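Long-range contacts in glutathione S-transferase (Ceriporiopsis subvermispora, PDB 6J3E), which probably transfers glutathione to electrophilic compounds, as a serine-type glutathione S-transferase of a white-rot fungus: residues Pro11-Pro16 with Gln138-Ser143; Trp20-Trp25 with Val215-Arg220; Ala110-Phe115 with Val204-Ile209. All coordinates share one frame; numbering follows the deposited sequence.

Interaction 1: residues Pro11-Pro16 with Gln138-Ser143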
loop_
_atom_site.group_PDB
_atom_site.type_symbol
_atom_site.label_atom_id
_atom_site.label_comp_id
_atom_site.label_asym_id
_atom_site.label_seq_id
_atom_site.Cartn_x
_atom_site.Cartn_y
_atom_site.Cartn_z
ATOM N N PRO A 11 14.331 -19.472 16.956
ATOM C CA PRO A 11 14.080 -19.431 18.402
ATOM C C PRO A 11 14.535 -18.114 19.017
ATOM O O PRO A 11 15.474 -17.469 18.547
ATOM C CB PRO A 11 14.915 -20.597 18.931
ATOM C CG PRO A 11 16.110 -20.591 18.003
ATOM C CD PRO A 11 15.553 -20.227 16.630
ATOM N N GLY A 12 13.856 -17.722 20.096
ATOM C CA GLY A 12 14.237 -16.537 20.837
ATOM C C GLY A 12 13.886 -16.723 22.296
ATOM O O GLY A 12 13.215 -17.685 22.677
ATOM N N ASN A 13 14.336 -15.783 23.120
ATOM C CA ASN A 13 14.192 -15.932 24.561
ATOM C C ASN A 13 13.139 -15.021 25.173
ATOM O O ASN A 13 12.939 -15.067 26.393
ATOM C CB ASN A 13 15.553 -15.726 25.235
ATOM C CG ASN A 13 16.454 -16.927 25.050
ATOM O OD1 ASN A 13 16.344 -17.907 25.787
ATOM N ND2 ASN A 13 17.295 -16.895 24.024
ATOM N N ALA A 14 12.438 -14.220 24.364
ATOM C CA ALA A 14 11.449 -13.311 24.926
ATOM C C ALA A 14 10.347 -14.079 25.633
ATOM O O ALA A 14 9.809 -13.610 26.644
ATOM C CB ALA A 14 10.859 -12.409 23.835
ATOM N N THR A 15 9.992 -15.252 25.117
ATOM C CA THR A 15 8.912 -16.027 25.702
ATOM C C THR A 15 9.344 -17.474 25.841
ATOM O O THR A 15 10.148 -17.971 25.050
ATOM C CB THR A 15 7.618 -15.995 24.868
ATOM O OG1 THR A 15 7.800 -16.734 23.651
ATOM C CG2 THR A 15 7.186 -14.578 24.559
ATOM N N PRO A 16 8.820 -18.167 26.847
ATOM C CA PRO A 16 8.989 -19.627 26.913
ATOM C C PRO A 16 8.633 -20.341 25.619
ATOM O O PRO A 16 9.192 -21.413 25.355
ATOM C CB PRO A 16 8.047 -20.024 28.053
ATOM C CG PRO A 16 8.014 -18.810 28.942
ATOM C CD PRO A 16 8.171 -17.613 28.050
ATOM N N GLN A 138 17.447 -10.563 22.700
ATOM C CA GLN A 138 16.815 -11.791 23.162
ATOM C C GLN A 138 17.150 -12.977 22.274
ATOM O O GLN A 138 16.552 -14.052 22.430
ATOM C CB GLN A 138 15.298 -11.617 23.283
ATOM C CG GLN A 138 14.606 -11.185 22.011
ATOM C CD GLN A 138 14.160 -12.355 21.174
ATOM O OE1 GLN A 138 13.358 -13.194 21.618
ATOM N NE2 GLN A 138 14.674 -12.427 19.948
ATOM N N LEU A 139 18.109 -12.820 21.373
ATOM C CA LEU A 139 18.547 -13.930 20.535
ATOM C C LEU A 139 19.561 -14.806 21.264
ATOM O O LEU A 139 20.352 -14.326 22.083
ATOM C CB LEU A 139 19.162 -13.410 19.235
ATOM C CG LEU A 139 18.155 -12.795 18.268
ATOM C CD1 LEU A 139 18.853 -12.170 17.072
ATOM C CD2 LEU A 139 17.142 -13.856 17.848
ATOM N N ASN A 140 19.511 -16.109 20.969
ATOM C CA ASN A 140 20.575 -17.024 21.366
ATOM C C ASN A 140 21.914 -16.507 20.848
ATOM O O ASN A 140 21.979 -15.883 19.788
ATOM C CB ASN A 140 20.331 -18.431 20.817
ATOM C CG ASN A 140 19.188 -19.132 21.498
ATOM O OD1 ASN A 140 18.916 -18.894 22.672
ATOM N ND2 ASN A 140 18.502 -20.004 20.761
ATOM N N PRO A 141 22.995 -16.788 21.561
ATOM C CA PRO A 141 24.308 -16.210 21.198
ATOM C C PRO A 141 24.740 -16.384 19.739
ATOM O O PRO A 141 25.295 -15.444 19.157
ATOM C CB PRO A 141 25.255 -16.936 22.159
ATOM C CG PRO A 141 24.394 -17.251 23.353
ATOM C CD PRO A 141 23.020 -17.522 22.836
ATOM N N ARG A 142 24.515 -17.549 19.120
ATOM C CA ARG A 142 24.934 -17.717 17.726
ATOM C C ARG A 142 24.159 -16.782 16.793
ATOM O O ARG A 142 24.745 -16.157 15.896
ATOM C CB ARG A 142 24.769 -19.179 17.292
ATOM C CG ARG A 142 25.599 -20.214 18.065
ATOM C CD ARG A 142 25.737 -21.522 17.268
ATOM N NE ARG A 142 26.202 -21.246 15.907
ATOM C CZ ARG A 142 25.550 -21.577 14.800
ATOM N NH1 ARG A 142 24.402 -22.248 14.865
ATOM N NH2 ARG A 142 26.064 -21.244 13.625
ATOM N N SER A 143 22.832 -16.677 16.989
ATOM C CA SER A 143 22.026 -15.726 16.221
ATOM C C SER A 143 22.380 -14.285 16.561
ATOM O O SER A 143 22.314 -13.415 15.684
ATOM C CB SER A 143 20.532 -15.948 16.474
ATOM O OG SER A 143 20.009 -17.058 15.750
HETATM O O HOH W 1 18.267 -17.258 18.493
#

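Interaction 2: residues Trp20-Trp25 with Val215-Arg220. With EDO (1,2-ethanediol), chain D.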
loop_
_atom_site.group_PDB
_atom_site.type_symbol
_atom_site.label_atom_id
_atom_site.label_comp_id
_atom_site.label_asym_id
_atom_site.label_seq_id
_atom_site.Cartn_x
_atom_site.Cartn_y
_atom_site.Cartn_z
ATOM N N TRP A 20 9.109 -15.657 18.480
ATOM C CA TRP A 20 9.091 -14.199 18.566
ATOM C C TRP A 20 8.969 -13.491 17.222
ATOM O O TRP A 20 8.565 -12.327 17.206
ATOM C CB TRP A 20 10.371 -13.706 19.242
ATOM C CG TRP A 20 11.531 -14.051 18.401
ATOM C CD1 TRP A 20 12.259 -15.204 18.442
ATOM C CD2 TRP A 20 12.069 -13.271 17.330
ATOM N NE1 TRP A 20 13.235 -15.176 17.478
ATOM C CE2 TRP A 20 13.136 -14.002 16.779
ATOM C CE3 TRP A 20 11.763 -12.015 16.796
ATOM C CZ2 TRP A 20 13.888 -13.526 15.714
ATOM C CZ3 TRP A 20 12.507 -11.549 15.739
ATOM C CH2 TRP A 20 13.556 -12.299 15.210
ATOM N N SER A 21 9.319 -14.123 16.105
ATOM C CA SER A 21 9.547 -13.397 14.858
ATOM C C SER A 21 8.248 -12.823 14.304
ATOM O O SER A 21 7.200 -13.472 14.369
ATOM C CB SER A 21 10.187 -14.312 13.814
ATOM O OG SER A 21 10.031 -13.790 12.511
ATOM N N PRO A 22 8.288 -11.621 13.729
ATOM C CA PRO A 22 7.079 -11.119 13.075
ATOM C C PRO A 22 6.762 -11.885 11.806
ATOM O O PRO A 22 5.592 -12.222 11.562
ATOM C CB PRO A 22 7.418 -9.640 12.811
ATOM C CG PRO A 22 8.896 -9.600 12.720
ATOM C CD PRO A 22 9.411 -10.667 13.644
ATOM N N ASN A 23 7.782 -12.188 10.999
ATOM C CA ASN A 23 7.551 -12.895 9.745
ATOM C C ASN A 23 7.043 -14.307 9.991
ATOM O O ASN A 23 6.125 -14.769 9.303
ATOM C CB ASN A 23 8.835 -12.924 8.914
ATOM C CG ASN A 23 9.410 -11.546 8.704
ATOM O OD1 ASN A 23 10.272 -11.104 9.458
ATOM N ND2 ASN A 23 8.925 -10.850 7.691
ATOM N N THR A 24 7.617 -15.019 10.959
ATOM C CA THR A 24 7.164 -16.393 11.154
ATOM C C THR A 24 5.830 -16.457 11.889
ATOM O O THR A 24 5.066 -17.405 11.688
ATOM C CB THR A 24 8.214 -17.220 11.903
ATOM O OG1 THR A 24 8.348 -16.739 13.248
ATOM C CG2 THR A 24 9.567 -17.135 11.194
ATOM N N TRP A 25 5.516 -15.479 12.730
ATOM C CA TRP A 25 4.222 -15.536 13.392
ATOM C C TRP A 25 3.086 -15.360 12.396
ATOM O O TRP A 25 2.001 -15.931 12.583
ATOM C CB TRP A 25 4.124 -14.488 14.482
ATOM C CG TRP A 25 4.364 -15.028 15.839
ATOM C CD1 TRP A 25 5.473 -14.841 16.609
ATOM C CD2 TRP A 25 3.469 -15.839 16.609
ATOM N NE1 TRP A 25 5.328 -15.491 17.815
ATOM C CE2 TRP A 25 4.103 -16.105 17.842
ATOM C CE3 TRP A 25 2.195 -16.369 16.374
ATOM C CZ2 TRP A 25 3.511 -16.876 18.837
ATOM C CZ3 TRP A 25 1.601 -17.139 17.367
ATOM C CH2 TRP A 25 2.265 -17.389 18.581
ATOM N N VAL A 215 2.362 -7.138 15.427
ATOM C CA VAL A 215 2.028 -6.587 16.734
ATOM C C VAL A 215 2.434 -7.552 17.836
ATOM O O VAL A 215 2.968 -7.133 18.870
ATOM C CB VAL A 215 0.535 -6.221 16.811
ATOM C CG1 VAL A 215 0.145 -5.843 18.235
ATOM C CG2 VAL A 215 0.256 -5.069 15.899
ATOM N N ILE A 216 2.229 -8.856 17.626
ATOM C CA ILE A 216 2.614 -9.822 18.658
ATOM C C ILE A 216 4.127 -9.827 18.839
ATOM O O ILE A 216 4.633 -10.070 19.944
ATOM C CB ILE A 216 2.057 -11.230 18.345
ATOM C CG1 ILE A 216 1.932 -12.036 19.628
ATOM C CG2 ILE A 216 2.937 -12.008 17.368
ATOM C CD1 ILE A 216 1.085 -11.370 20.663
ATOM N N TRP A 217 4.870 -9.527 17.770
ATOM C CA TRP A 217 6.314 -9.334 17.870
ATOM C C TRP A 217 6.638 -8.197 18.822
ATOM O O TRP A 217 7.516 -8.315 19.686
ATOM C CB TRP A 217 6.886 -9.056 16.474
ATOM C CG TRP A 217 8.351 -8.710 16.386
ATOM C CD1 TRP A 217 9.391 -9.298 17.063
ATOM C CD2 TRP A 217 8.938 -7.688 15.565
ATOM N NE1 TRP A 217 10.576 -8.721 16.695
ATOM C CE2 TRP A 217 10.331 -7.731 15.781
ATOM C CE3 TRP A 217 8.421 -6.755 14.652
ATOM C CZ2 TRP A 217 11.212 -6.878 15.123
ATOM C CZ3 TRP A 217 9.292 -5.902 14.010
ATOM C CH2 TRP A 217 10.677 -5.974 14.241
ATOM N N VAL A 218 5.945 -7.070 18.661
ATOM C CA VAL A 218 6.178 -5.926 19.536
ATOM C C VAL A 218 5.819 -6.283 20.964
ATOM O O VAL A 218 6.528 -5.917 21.911
ATOM C CB VAL A 218 5.373 -4.715 19.035
ATOM C CG1 VAL A 218 5.437 -3.580 20.039
ATOM C CG2 VAL A 218 5.885 -4.271 17.678
ATOM N N LYS A 219 4.714 -7.015 21.140
ATOM C CA LYS A 219 4.244 -7.321 22.484
ATOM C C LYS A 219 5.189 -8.283 23.175
ATOM O O LYS A 219 5.552 -8.076 24.338
ATOM C CB LYS A 219 2.832 -7.906 22.446
ATOM C CG LYS A 219 2.295 -8.289 23.827
ATOM C CD LYS A 219 0.886 -8.896 23.751
ATOM C CE LYS A 219 0.279 -9.115 25.131
ATOM N NZ LYS A 219 -1.127 -9.570 25.067
ATOM N N ARG A 220 5.616 -9.332 22.472
ATOM C CA ARG A 220 6.421 -10.343 23.144
ATOM C C ARG A 220 7.854 -9.871 23.342
ATOM O O ARG A 220 8.436 -10.100 24.411
ATOM C CB ARG A 220 6.347 -11.654 22.375
ATOM C CG ARG A 220 5.040 -12.358 22.642
ATOM C CD ARG A 220 4.580 -13.202 21.475
ATOM N NE ARG A 220 5.015 -14.580 21.599
ATOM C CZ ARG A 220 4.208 -15.605 21.834
ATOM N NH1 ARG A 220 2.897 -15.421 21.957
ATOM N NH2 ARG A 220 4.727 -16.815 21.927
HETATM C C1 EDO D . 9.387 -13.770 4.725
HETATM O O1 EDO D . 10.428 -12.876 5.150
HETATM C C2 EDO D . 8.077 -13.002 4.634
HETATM O O2 EDO D . 7.440 -13.021 5.911
#

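Interaction 3: residues Ala110-Phe115 with Val204-Ile209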
loop_
_atom_site.group_PDB
_atom_site.type_symbol
_atom_site.label_atom_id
_atom_site.label_comp_id
_atom_site.label_asym_id
_atom_site.label_seq_id
_atom_site.Cartn_x
_atom_site.Cartn_y
_atom_site.Cartn_z
ATOM N N ALA A 110 -4.861 -9.521 -5.491
ATOM C CA ALA A 110 -4.036 -8.387 -5.888
ATOM C C ALA A 110 -4.101 -7.266 -4.848
ATOM O O ALA A 110 -3.081 -6.644 -4.539
ATOM C CB ALA A 110 -4.449 -7.903 -7.272
ATOM N N LEU A 111 -5.273 -7.027 -4.265
ATOM C CA LEU A 111 -5.388 -6.021 -3.217
ATOM C C LEU A 111 -4.572 -6.393 -1.989
ATOM O O LEU A 111 -3.990 -5.511 -1.338
ATOM C CB LEU A 111 -6.850 -5.823 -2.838
ATOM C CG LEU A 111 -7.582 -4.922 -3.817
ATOM C CD1 LEU A 111 -9.091 -4.961 -3.565
ATOM C CD2 LEU A 111 -7.062 -3.516 -3.667
ATOM N N HIS A 112 -4.519 -7.690 -1.653
ATOM C CA HIS A 112 -3.655 -8.140 -0.560
ATOM C C HIS A 112 -2.198 -7.838 -0.861
ATOM O O HIS A 112 -1.464 -7.327 -0.004
ATOM C CB HIS A 112 -3.834 -9.636 -0.307
ATOM C CG HIS A 112 -4.773 -9.958 0.816
ATOM N ND1 HIS A 112 -6.123 -10.169 0.624
ATOM C CD2 HIS A 112 -4.554 -10.111 2.146
ATOM C CE1 HIS A 112 -6.693 -10.434 1.787
ATOM N NE2 HIS A 112 -5.763 -10.412 2.726
ATOM N N ALA A 113 -1.755 -8.162 -2.075
ATOM C CA ALA A 113 -0.366 -7.893 -2.428
ATOM C C ALA A 113 -0.066 -6.410 -2.332
ATOM O O ALA A 113 1.031 -6.017 -1.913
ATOM C CB ALA A 113 -0.062 -8.401 -3.834
ATOM N N ALA A 114 -1.036 -5.571 -2.715
ATOM C CA ALA A 114 -0.862 -4.137 -2.544
ATOM C C ALA A 114 -0.862 -3.772 -1.065
ATOM O O ALA A 114 -0.088 -2.916 -0.627
ATOM C CB ALA A 114 -1.956 -3.382 -3.289
ATOM N N PHE A 115 -1.712 -4.420 -0.269
ATOM C CA PHE A 115 -1.711 -4.126 1.153
ATOM C C PHE A 115 -0.353 -4.435 1.758
ATOM O O PHE A 115 0.167 -3.659 2.567
ATOM C CB PHE A 115 -2.818 -4.912 1.856
ATOM C CG PHE A 115 -2.637 -5.004 3.346
ATOM C CD1 PHE A 115 -3.114 -4.001 4.182
ATOM C CD2 PHE A 115 -1.975 -6.092 3.924
ATOM C CE1 PHE A 115 -2.948 -4.084 5.562
ATOM C CE2 PHE A 115 -1.809 -6.176 5.313
ATOM C CZ PHE A 115 -2.289 -5.168 6.124
ATOM N N VAL A 204 -12.035 -13.246 8.729
ATOM C CA VAL A 204 -10.589 -13.106 8.844
ATOM C C VAL A 204 -9.934 -13.265 7.477
ATOM O O VAL A 204 -10.327 -14.116 6.669
ATOM C CB VAL A 204 -10.042 -14.143 9.834
ATOM C CG1 VAL A 204 -8.556 -14.377 9.604
ATOM C CG2 VAL A 204 -10.306 -13.686 11.229
ATOM N N SER A 205 -8.923 -12.447 7.215
ATOM C CA SER A 205 -8.160 -12.507 5.981
ATOM C C SER A 205 -6.682 -12.490 6.332
ATOM O O SER A 205 -6.302 -12.220 7.477
ATOM C CB SER A 205 -8.510 -11.328 5.072
ATOM O OG SER A 205 -8.338 -10.125 5.797
ATOM N N TYR A 206 -5.834 -12.761 5.334
ATOM C CA TYR A 206 -4.393 -12.708 5.599
ATOM C C TYR A 206 -3.948 -11.308 5.990
ATOM O O TYR A 206 -2.920 -11.166 6.659
ATOM C CB TYR A 206 -3.571 -13.214 4.394
ATOM C CG TYR A 206 -2.050 -13.153 4.585
ATOM C CD1 TYR A 206 -1.381 -14.064 5.405
ATOM C CD2 TYR A 206 -1.287 -12.188 3.941
ATOM C CE1 TYR A 206 0.018 -14.002 5.580
ATOM C CE2 TYR A 206 0.114 -12.109 4.124
ATOM C CZ TYR A 206 0.752 -13.021 4.932
ATOM O OH TYR A 206 2.116 -12.923 5.109
ATOM N N ALA A 207 -4.715 -10.272 5.623
ATOM C CA ALA A 207 -4.311 -8.910 5.974
ATOM C C ALA A 207 -4.403 -8.683 7.477
ATOM O O ALA A 207 -3.557 -7.996 8.061
ATOM C CB ALA A 207 -5.154 -7.884 5.211
ATOM N N ASP A 208 -5.428 -9.256 8.107
ATOM C CA ASP A 208 -5.548 -9.252 9.556
ATOM C C ASP A 208 -4.404 -10.017 10.190
ATOM O O ASP A 208 -3.850 -9.590 11.209
ATOM C CB ASP A 208 -6.880 -9.883 9.977
ATOM C CG ASP A 208 -8.051 -9.387 9.153
ATOM O OD1 ASP A 208 -8.208 -8.150 8.992
ATOM O OD2 ASP A 208 -8.812 -10.247 8.653
ATOM N N ILE A 209 -4.070 -11.173 9.618
ATOM C CA ILE A 209 -3.000 -11.997 10.161
ATOM C C ILE A 209 -1.691 -11.241 10.085
ATOM O O ILE A 209 -0.869 -11.295 11.007
ATOM C CB ILE A 209 -2.943 -13.342 9.411
ATOM C CG1 ILE A 209 -4.243 -14.105 9.624
ATOM C CG2 ILE A 209 -1.745 -14.180 9.858
ATOM C CD1 ILE A 209 -4.367 -15.361 8.798
#

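Interaction 1: residues Pro11-Pro16 with Gln138-Ser143
Residues 11-16 lie in the loop that leaves the thioredoxin-like sheet, and residues 138-143 lead into helix 141-153. The contact joins the N-terminal and C-terminal domains of the glutathione S-transferase fold. Its tight part centres on Gln138. Asn13 N gives a hydrogen bond to Gln138 O at 2.9 Å, in the carbonyl plane. The Gln138 side chain bends at chi2 (90°), which brings OE1 back to the loop. Gln138 OE1 accepts from Ala14 N on a lone pair, at 3.1 Å. Gln138 NE2 gives to Thr135 O. Gly12 sits against this amide, its CA 3.5 Å from Gln138 OE1.

The Asn13 side chain lies on the solvent side. Asn13 ND2 gives to Asn140 OD1 at 2.9 Å from above the carbonyl plane, with the two amides 72° apart. The loose link is a second, weak bond from Asn13 ND2 to Gln138 O. Asn140 ND2 lies 3.7 Å from Pro11 CG and is bonded to Glu44. On the Pro11 side, one water bridges the main chains, giving to Pro11 O and accepting from Asn140 N. The contact sits between the end of strand 5-9, the start of helix 141-153 and the Glu44-Asp47 loop after strand 38-42.

Interaction 2: residues Trp20-Trp25 with Val215-Arg220
Three partners grip the Arg220 guanidinium, one on each nitrogen. NE gives to Ala19 O, NH1 makes a salt bridge with Glu251, and NH2 makes one with Asp17. The contact is a buried domain interface, where the start of helix 22-34, the first helix of the thioredoxin-like domain, packs on helix 206-222 of the C-terminal domain. Ser21 is the N-cap of helix 22-34, its OG taking a nearly straight bond from Thr24 N at 3.1 Å.

Pro22 lies flat over one face of the Trp217 indole. Its CD is 3.5 Å from the centroid of the five-membered ring, only 8° off the normal, a well-centred CH-pi contact. Trp217 CG is anti to the backbone N, which swings the indole alongside the proline. Trp20 comes to the same indole obliquely, the planes at 45°, with its CE3 3.5 Å from Trp217 NE1. Leu127 and Met131 of helix 109-136 also touch Trp217.

Trp25 is gripped twice. Ile216 CG2 sits over its five-membered ring, 3.8 Å from the centroid. Arg220 turns a guanidinium face to the ring edge, with NH2 3.3 Å from Trp25 CZ2. The planes are 64° apart, so they do not stack. A 1,2-ethanediol, probably from the crystallisation liquor, lies in the glutathione site, bonded also by Lys26 and Ser86; Asn23 ND2 gives to its O2 at 3.2 Å.

Interaction 3: residues Ala110-Phe115 with Val204-Ile209
Residues 110-115 are regular helix, while residues 204-209 turn from loop into helix at Tyr206. The backbones come nearest at His112 and Ala207, with CA atoms 6.6 Å apart. Ser205 is the N-cap, and Ser205-Tyr206-Ala207-Asp208 has the Ser-x-x-Asp sequence of the N-capping box known at this helix in glutathione S-transferases. One half of the box is the bond from Ser205 N to Asp208 OD2, at 2.6 Å, meeting the carboxylate from above its plane.

His112 points its imidazole edge at this helix start. NE2 takes a weak, bent bond from Ala207 N, at 3.1 Å and 125°. ND1 is bonded to Thr108 O. The pair of bonds is consistent with a neutral ring carrying its proton on ND1.

Phe115 CG is anti to the backbone N (chi1 162°), and one ring face lies over Ala207. Ala207 CB is 3.9 Å from the ring centroid, a CH-pi contact. Phe199 meets the same ring edge-to-face. An alanine in place of Phe115 removes the ring that Ala207 and Phe199 meet, and would probably loosen the packing there. Ala113 and Ala114 pack on Trp188 of the second subunit, so helix 109-136 also serves the dimer interface. Tyr206 OH is bonded to Ser86, a glutathione-binding residue. Tyr206 CB lies 3.9 Å from His112 NE2.

From the N terminus, the chain leaves strand 5-9 and enters residues 11-16. Interaction 1 closes the first loop when residues 138-143 return to them. Residues 20-25 open the longest loop, which interaction 2 closes at residues 215-220. Interactions 1 and 2 cross, and they touch where Gly12 CA meets the Trp20 ring. Interaction 3 links residues 110-115 to 204-209. It is nested inside the loop of interaction 2 and crosses interaction 1. Interactions 2 and 3 share helix 206-222, with centres about 17 Å apart. Interactions 1 and 2 tie the thioredoxin-like domain to the helical domain, and interaction 3 ties two helices within the helical domain.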